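Local structure of methyl-accepting/DNA response regulator (Bacillus cereus, 3D6W) at residues A[14-19]-A[33-38]. The protein probably binds DNA through this LytTR domain, the DNA-binding part of a putative response regulator of a phosphorelay. Residues are numbered along the deposited sequence; the frame is centred on the assembly and turned at random.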
ATOM      1  N   ILE A  14      17.104  13.573   9.085  1.00 63.48           N
ATOM      2  CA  ILE A  14      16.320  12.384   9.304  1.00 62.69           C
ATOM      3  C   ILE A  14      15.296  12.265   8.177  1.00 62.71           C
ATOM      4  O   ILE A  14      14.412  13.114   8.056  1.00 62.94           O
ATOM      5  CB  ILE A  14      15.717  12.412  10.733  1.00 63.10           C
ATOM      6  CG1 ILE A  14      16.888  12.533  11.746  1.00 62.59           C
ATOM      7  CG2 ILE A  14      14.821  11.186  10.983  1.00 62.39           C
ATOM      8  CD1 ILE A  14      16.602  12.083  13.116  1.00 62.33           C
ATOM      9  N   PRO A  15      15.451  11.241   7.302  1.00 62.46           N
ATOM     10  CA  PRO A  15      14.410  10.926   6.322  1.00 62.34           C
ATOM     11  C   PRO A  15      13.159  10.377   7.003  1.00 62.33           C
ATOM     12  O   PRO A  15      13.241   9.466   7.814  1.00 62.62           O
ATOM     13  CB  PRO A  15      15.057   9.855   5.417  1.00 62.35           C
ATOM     14  CG  PRO A  15      16.487   9.767   5.808  1.00 61.95           C
ATOM     15  CD  PRO A  15      16.621  10.348   7.167  1.00 62.29           C
ATOM     16  N   VAL A  16      12.017  10.986   6.698  1.00 62.70           N
ATOM     17  CA  VAL A  16      10.715  10.596   7.262  1.00 62.00           C
ATOM     18  C   VAL A  16       9.787  10.278   6.063  1.00 61.36           C
ATOM     19  O   VAL A  16       9.759  11.041   5.118  1.00 62.57           O
ATOM     20  CB  VAL A  16      10.156  11.766   8.130  1.00 62.01           C
ATOM     21  CG1 VAL A  16       8.812  11.408   8.766  1.00 61.62           C
ATOM     22  CG2 VAL A  16      11.158  12.154   9.174  1.00 61.84           C
ATOM     23  N   PRO A  17       9.067   9.155   6.079  1.00 60.41           N
ATOM     24  CA  PRO A  17       8.103   8.891   5.025  1.00 60.25           C
ATOM     25  C   PRO A  17       6.970   9.889   5.048  1.00 59.48           C
ATOM     26  O   PRO A  17       6.601  10.363   6.118  1.00 60.87           O
ATOM     27  CB  PRO A  17       7.521   7.506   5.381  1.00 59.73           C
ATOM     28  CG  PRO A  17       8.264   7.002   6.483  1.00 60.45           C
ATOM     29  CD  PRO A  17       9.080   8.087   7.094  1.00 61.22           C
ATOM     30  N   PHE A  18       6.411  10.202   3.899  1.00 59.09           N
ATOM     31  CA  PHE A  18       5.273  11.124   3.831  1.00 60.00           C
ATOM     32  C   PHE A  18       4.151  10.717   4.783  1.00 59.66           C
ATOM     33  O   PHE A  18       3.498  11.565   5.383  1.00 59.27           O
ATOM     34  CB  PHE A  18       4.714  11.235   2.401  1.00 60.36           C
ATOM     35  CG  PHE A  18       5.612  11.978   1.437  1.00 61.73           C
ATOM     36  CD1 PHE A  18       6.637  12.823   1.878  1.00 63.29           C
ATOM     37  CD2 PHE A  18       5.402  11.865   0.086  1.00 63.45           C
ATOM     38  CE1 PHE A  18       7.454  13.507   0.981  1.00 61.73           C
ATOM     39  CE2 PHE A  18       6.212  12.554  -0.822  1.00 63.81           C
ATOM     40  CZ  PHE A  18       7.246  13.366  -0.359  1.00 63.81           C
ATOM     41  N   SER A  19       3.967   9.409   4.925  1.00 59.39           N
ATOM     42  CA  SER A  19       2.909   8.843   5.749  1.00 59.03           C
ATOM     43  C   SER A  19       3.009   9.226   7.246  1.00 58.26           C
ATOM     44  O   SER A  19       2.015   9.211   7.952  1.00 59.05           O
ATOM     45  CB  SER A  19       2.912   7.307   5.558  1.00 58.56           C
ATOM     46  OG  SER A  19       3.945   6.681   6.313  1.00 60.75           O
ATOM     47  N   VAL A  33       8.628  20.749   9.445  1.00 61.66           N
ATOM     48  CA  VAL A  33       7.968  19.497   9.143  1.00 61.87           C
ATOM     49  C   VAL A  33       7.762  18.754  10.475  1.00 62.05           C
ATOM     50  O   VAL A  33       8.717  18.355  11.141  1.00 61.79           O
ATOM     51  CB  VAL A  33       8.796  18.671   8.115  1.00 62.18           C
ATOM     52  CG1 VAL A  33       7.972  17.525   7.576  1.00 61.84           C
ATOM     53  CG2 VAL A  33       9.259  19.554   6.961  1.00 60.44           C
ATOM     54  N   ASN A  34       6.492  18.628  10.861  1.00 62.63           N
ATOM     55  CA  ASN A  34       6.058  17.939  12.067  1.00 62.74           C
ATOM     56  C   ASN A  34       5.630  16.490  11.774  1.00 63.11           C
ATOM     57  O   ASN A  34       4.527  16.236  11.268  1.00 62.77           O
ATOM     58  CB  ASN A  34       4.899  18.692  12.692  1.00 62.29           C
ATOM     59  CG  ASN A  34       5.319  20.008  13.333  1.00 63.83           C
ATOM     60  OD1 ASN A  34       5.507  21.029  12.651  1.00 64.13           O
ATOM     61  ND2 ASN A  34       5.423  19.996  14.664  1.00 61.91           N
ATOM     62  N   ALA A  35       6.521  15.562  12.099  1.00 63.82           N
ATOM     63  CA  ALA A  35       6.330  14.128  11.903  1.00 64.45           C
ATOM     64  C   ALA A  35       5.967  13.494  13.239  1.00 66.13           C
ATOM     65  O   ALA A  35       6.054  14.114  14.299  1.00 65.78           O
ATOM     66  CB  ALA A  35       7.584  13.490  11.306  1.00 63.41           C
ATOM     67  N   GLU A  36       5.532  12.251  13.198  1.00 68.62           N
ATOM     68  CA  GLU A  36       4.920  11.657  14.383  1.00 71.28           C
ATOM     69  C   GLU A  36       5.858  11.655  15.593  1.00 72.31           C
ATOM     70  O   GLU A  36       5.419  11.886  16.724  1.00 72.56           O
ATOM     71  CB  GLU A  36       4.470  10.237  14.099  1.00 71.27           C
ATOM     72  CG  GLU A  36       3.375  10.108  13.072  1.00 72.06           C
ATOM     73  CD  GLU A  36       3.138   8.679  12.722  1.00 72.04           C
ATOM     74  OE1 GLU A  36       3.941   7.825  13.127  1.00 79.71           O
ATOM     75  OE2 GLU A  36       2.167   8.372  12.035  1.00 76.93           O
ATOM     76  N   GLU A  37       7.138  11.384  15.339  1.00 73.72           N
ATOM     77  CA  GLU A  37       8.135  11.225  16.381  1.00 74.69           C
ATOM     78  C   GLU A  37       9.156  12.348  16.425  1.00 73.94           C
ATOM     79  O   GLU A  37       9.942  12.386  17.359  1.00 74.01           O
ATOM     80  CB  GLU A  37       8.883   9.900  16.176  1.00 75.48           C
ATOM     81  CG  GLU A  37       8.043   8.640  16.452  1.00 79.08           C
ATOM     82  CD  GLU A  37       8.845   7.321  16.263  1.00 81.78           C
ATOM     83  OE1 GLU A  37      10.054   7.376  15.873  1.00 88.35           O
ATOM     84  OE2 GLU A  37       8.261   6.223  16.530  1.00 90.68           O
ATOM     85  N   LEU A  38       9.222  13.216  15.417  1.00 73.06           N
ATOM     86  CA  LEU A  38      10.135  14.360  15.501  1.00 72.61           C
ATOM     87  C   LEU A  38       9.726  15.534  14.622  1.00 71.39           C
ATOM     88  O   LEU A  38       8.816  15.425  13.802  1.00 70.69           O
ATOM     89  CB  LEU A  38      11.616  13.954  15.301  1.00 72.94           C
ATOM     90  CG  LEU A  38      12.355  13.598  13.992  1.00 74.37           C
ATOM     91  CD1 LEU A  38      11.429  13.341  12.827  1.00 75.46           C
ATOM     92  CD2 LEU A  38      13.392  14.673  13.633  1.00 76.18           C
TER
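In this LytTR domain, a two-stranded antiparallel sheet packs against the hairpin turn between strands 30-35 and 39-42, and residues 14-19 and 33-38 form part of that interface. Strand 13-17 pairs with strand 4-8, Ile14 with Leu7 and Val16 with Val5, and no hydrogen bond links it to residues 33-38; the contact is one of side chains facing each other between two sheets. The turn is closed by the backbone bond from Ala35 N to Leu38 O, 2.9 Å long. Across this bond both Ala35 and Leu38 point their CB toward strand 13-17.

Val16, buried, uses one branch for each. CG1, anti to the backbone N (chi1 -179°), reaches Ala35 CB at 3.5 Å, the closest approach of the interface. CG2, anti to the carbonyl carbon, lies 3.9 Å from Leu38 CD1, and the two side chains run antiparallel alongside one another. Leu38 has its CG wedged against both backbone neighbours, N and C (chi1 76°), and its chi2 of -14° is close to eclipsed. Its other methyl, CD2, meets Ile14 CD1 at 4.2 Å, the two side chains coming together at a slant. Leu7 of strand 4-8 touches both Val16 and Leu38, extending the apolar cluster, while Ile14 also packs on Lys73 of a second subunit.

At the far end the contact becomes polar and loose. Ser19 O accepts a hydrogen bond from His71 NE2, and the extended side chain of Glu36 also touches His71; Glu36 OE2 stops 4.2 Å from Ser19 O.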